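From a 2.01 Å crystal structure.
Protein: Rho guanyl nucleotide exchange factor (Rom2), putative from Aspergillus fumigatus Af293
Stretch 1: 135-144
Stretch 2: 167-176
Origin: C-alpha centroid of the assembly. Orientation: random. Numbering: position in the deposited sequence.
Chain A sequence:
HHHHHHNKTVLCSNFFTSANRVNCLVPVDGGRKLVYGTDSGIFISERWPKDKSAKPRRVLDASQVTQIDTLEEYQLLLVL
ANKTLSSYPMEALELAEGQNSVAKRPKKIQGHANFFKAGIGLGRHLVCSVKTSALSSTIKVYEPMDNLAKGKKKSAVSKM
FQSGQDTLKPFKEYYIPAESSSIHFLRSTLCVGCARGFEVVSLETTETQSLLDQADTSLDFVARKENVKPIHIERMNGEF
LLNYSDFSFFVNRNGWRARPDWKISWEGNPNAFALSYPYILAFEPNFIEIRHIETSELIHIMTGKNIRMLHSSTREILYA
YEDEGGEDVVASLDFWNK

Stretch 1 135-144: LSSTIKVYEP
Stretch 2 167-176: TLKPFKEYYI

Strands 137-143 and 169-176 run antiparallel, their axes 134° apart in direction and 4.5 Å at closest approach. Most residues adopt extended phi/psi near -130/145; Phe 171, at -155/-63, breaks the pattern. The register pairs Ser 137 with Ile 176, Ile 139 with Tyr 174 and Glu 143 with Lys 169. Ile 139 N donates to Tyr 174 O (3.1 Å), and Tyr 174 N to Ile 139 O (2.8 Å). Ser 137 N reaches Ile 176 O at 2.9 Å; the return bond, Ile 176 N to Ser 137 O (3.0 Å), is weak. Val 141 N bonds Lys 172 O (2.9 Å). At the far end Glu 143 N meets Lys 169 O (2.9 Å) and Lys 169 N meets Glu 143 O (3.0 Å). Pro 170, lacking an amide hydrogen, fits a non-hydrogen-bonded position opposite Tyr 142.

Ile 139 (m), Val 141 (t), Tyr 174 (m) and Ile 176 (m, m) share one face, where branched and aromatic groups exclude water: Ile 139 CD1 lies 3.5 Å from Ile 176 CG1, and Val 141 CG2 meets the Tyr 174 ring edge, 3.7 Å from CE1. Tyr 142 (m) sets CE2 3.8 Å from Pro 170 CG. Lys 169 (p, t, p, p) curls its flexible chain so that NZ donates to Pro 144 O at 2.8 Å.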

# COMPACT_ATOMS: atom_id res chain seq x y z
N LEU A 135 12.08 18.09 -2.93
CA LEU A 135 11.61 19.33 -3.57
C LEU A 135 10.10 19.43 -3.31
O LEU A 135 9.68 20.13 -2.39
CB LEU A 135 11.95 19.42 -5.10
CG LEU A 135 11.47 20.58 -6.01
CD1 LEU A 135 12.65 21.26 -6.71
CD2 LEU A 135 10.44 20.12 -7.04
N SER A 136 9.29 18.69 -4.06
CA SER A 136 7.85 18.87 -4.00
C SER A 136 7.06 17.65 -4.49
O SER A 136 7.64 16.62 -4.88
CB SER A 136 7.46 20.13 -4.82
OG SER A 136 7.13 19.83 -6.16
N SER A 137 5.73 17.82 -4.49
CA SER A 137 4.79 16.76 -4.80
C SER A 137 3.56 17.34 -5.49
O SER A 137 3.03 18.35 -5.07
CB SER A 137 4.39 16.00 -3.49
OG SER A 137 5.49 15.23 -2.93
N THR A 138 3.08 16.69 -6.53
CA THR A 138 1.88 17.13 -7.24
C THR A 138 0.86 16.01 -7.16
O THR A 138 1.18 14.88 -7.55
CB THR A 138 2.19 17.39 -8.70
OG1 THR A 138 3.24 18.36 -8.78
CG2 THR A 138 0.91 17.84 -9.46
N ILE A 139 -0.35 16.34 -6.69
CA ILE A 139 -1.38 15.35 -6.48
C ILE A 139 -2.56 15.57 -7.42
O ILE A 139 -3.16 16.64 -7.40
CB ILE A 139 -1.93 15.41 -5.04
CG1 ILE A 139 -0.88 14.93 -4.03
CG2 ILE A 139 -3.16 14.54 -4.93
CD1 ILE A 139 -0.13 16.04 -3.36
N LYS A 140 -2.97 14.53 -8.14
CA LYS A 140 -4.12 14.59 -9.03
C LYS A 140 -5.17 13.59 -8.61
O LYS A 140 -4.84 12.48 -8.19
CB LYS A 140 -3.72 14.33 -10.46
CG LYS A 140 -2.93 15.43 -11.11
CD LYS A 140 -3.21 15.47 -12.61
CE LYS A 140 -2.18 16.30 -13.36
NZ LYS A 140 -1.79 15.66 -14.65
N VAL A 141 -6.44 13.97 -8.75
CA VAL A 141 -7.55 13.22 -8.18
C VAL A 141 -8.55 12.92 -9.32
O VAL A 141 -8.62 13.69 -10.23
CB VAL A 141 -8.12 14.04 -7.02
CG1 VAL A 141 -9.19 13.27 -6.27
CG2 VAL A 141 -6.98 14.49 -6.10
N TYR A 142 -9.23 11.76 -9.32
CA TYR A 142 -10.02 11.29 -10.50
C TYR A 142 -11.30 10.62 -10.11
O TYR A 142 -11.36 9.97 -9.09
CB TYR A 142 -9.27 10.25 -11.32
CG TYR A 142 -8.11 10.81 -12.08
CD1 TYR A 142 -6.91 11.05 -11.43
CD2 TYR A 142 -8.21 11.12 -13.43
CE1 TYR A 142 -5.83 11.60 -12.09
CE2 TYR A 142 -7.14 11.69 -14.09
CZ TYR A 142 -5.95 11.91 -13.41
OH TYR A 142 -4.85 12.44 -14.03
N GLU A 143 -12.32 10.71 -10.96
CA GLU A 143 -13.65 10.17 -10.63
C GLU A 143 -14.19 9.31 -11.77
O GLU A 143 -13.88 9.57 -12.91
CB GLU A 143 -14.62 11.33 -10.29
CG GLU A 143 -14.87 12.37 -11.39
CD GLU A 143 -15.59 13.66 -10.91
OE1 GLU A 143 -16.21 13.67 -9.82
OE2 GLU A 143 -15.51 14.69 -11.62
N PRO A 144 -14.98 8.26 -11.46
CA PRO A 144 -15.61 7.43 -12.49
C PRO A 144 -16.34 8.14 -13.64
O PRO A 144 -17.15 9.04 -13.43
CB PRO A 144 -16.60 6.60 -11.66
CG PRO A 144 -15.83 6.31 -10.43
CD PRO A 144 -15.09 7.61 -10.14
N THR A 167 -14.86 4.31 -17.18
CA THR A 167 -14.09 5.42 -17.71
C THR A 167 -13.80 6.57 -16.70
O THR A 167 -14.73 7.15 -16.12
CB THR A 167 -14.79 5.99 -18.97
OG1 THR A 167 -13.89 6.88 -19.64
CG2 THR A 167 -16.11 6.72 -18.64
N LEU A 168 -12.52 6.90 -16.51
CA LEU A 168 -12.07 7.90 -15.50
C LEU A 168 -11.78 9.31 -16.03
O LEU A 168 -10.93 9.48 -16.90
CB LEU A 168 -10.78 7.45 -14.80
CG LEU A 168 -10.78 6.42 -13.66
CD1 LEU A 168 -9.33 6.29 -13.23
CD2 LEU A 168 -11.68 6.77 -12.47
N LYS A 169 -12.38 10.30 -15.39
CA LYS A 169 -12.22 11.72 -15.74
C LYS A 169 -11.51 12.47 -14.58
O LYS A 169 -11.78 12.17 -13.40
CB LYS A 169 -13.58 12.36 -16.07
CG LYS A 169 -14.66 12.29 -14.97
CD LYS A 169 -16.06 12.72 -15.45
CE LYS A 169 -16.71 11.72 -16.40
NZ LYS A 169 -16.83 10.34 -15.87
N PRO A 170 -10.59 13.43 -14.90
CA PRO A 170 -9.98 14.25 -13.82
C PRO A 170 -11.00 15.06 -13.03
O PRO A 170 -12.18 15.11 -13.40
CB PRO A 170 -9.00 15.18 -14.57
CG PRO A 170 -8.78 14.54 -15.90
CD PRO A 170 -10.05 13.80 -16.23
N PHE A 171 -10.55 15.71 -11.97
CA PHE A 171 -11.46 16.31 -11.00
C PHE A 171 -10.82 17.48 -10.21
O PHE A 171 -11.30 18.60 -10.31
CB PHE A 171 -12.01 15.21 -10.10
CG PHE A 171 -12.67 15.71 -8.86
CD1 PHE A 171 -13.71 16.63 -8.93
CD2 PHE A 171 -12.24 15.28 -7.61
CE1 PHE A 171 -14.32 17.10 -7.78
CE2 PHE A 171 -12.84 15.76 -6.45
CZ PHE A 171 -13.88 16.67 -6.54
N LYS A 172 -9.78 17.22 -9.42
CA LYS A 172 -9.09 18.27 -8.66
C LYS A 172 -7.61 17.97 -8.62
O LYS A 172 -7.22 16.81 -8.70
CB LYS A 172 -9.61 18.34 -7.21
CG LYS A 172 -11.13 18.54 -7.04
CD LYS A 172 -11.59 19.99 -7.22
CE LYS A 172 -11.63 20.73 -5.89
NZ LYS A 172 -11.94 22.18 -6.03
N GLU A 173 -6.80 19.01 -8.46
CA GLU A 173 -5.34 18.90 -8.42
C GLU A 173 -4.83 19.65 -7.20
O GLU A 173 -5.57 20.47 -6.67
CB GLU A 173 -4.75 19.48 -9.70
CG GLU A 173 -3.25 19.30 -9.82
CD GLU A 173 -2.70 19.70 -11.18
OE1 GLU A 173 -3.35 19.44 -12.21
OE2 GLU A 173 -1.60 20.28 -11.20
N TYR A 174 -3.63 19.35 -6.72
CA TYR A 174 -3.04 20.03 -5.55
C TYR A 174 -1.54 20.09 -5.69
O TYR A 174 -0.94 19.34 -6.46
CB TYR A 174 -3.39 19.36 -4.18
CG TYR A 174 -4.87 19.10 -3.97
CD1 TYR A 174 -5.50 18.06 -4.65
CD2 TYR A 174 -5.64 19.88 -3.10
CE1 TYR A 174 -6.84 17.81 -4.51
CE2 TYR A 174 -7.00 19.64 -2.95
CZ TYR A 174 -7.60 18.60 -3.66
OH TYR A 174 -8.93 18.27 -3.58
N TYR A 175 -0.94 21.00 -4.93
CA TYR A 175 0.52 21.16 -4.87
C TYR A 175 0.98 21.12 -3.41
O TYR A 175 0.27 21.57 -2.52
CB TYR A 175 0.94 22.48 -5.53
CG TYR A 175 2.41 22.76 -5.31
CD1 TYR A 175 3.37 22.18 -6.15
CD2 TYR A 175 2.86 23.53 -4.22
CE1 TYR A 175 4.73 22.39 -5.94
CE2 TYR A 175 4.22 23.74 -3.99
CZ TYR A 175 5.15 23.18 -4.86
OH TYR A 175 6.51 23.38 -4.69
N ILE A 176 2.18 20.57 -3.16
CA ILE A 176 2.71 20.37 -1.80
C ILE A 176 4.21 20.60 -1.87
O ILE A 176 4.91 19.89 -2.63
CB ILE A 176 2.51 18.90 -1.27
CG1 ILE A 176 1.02 18.47 -1.17
CG2 ILE A 176 3.23 18.67 0.08
CD1 ILE A 176 0.30 18.93 0.07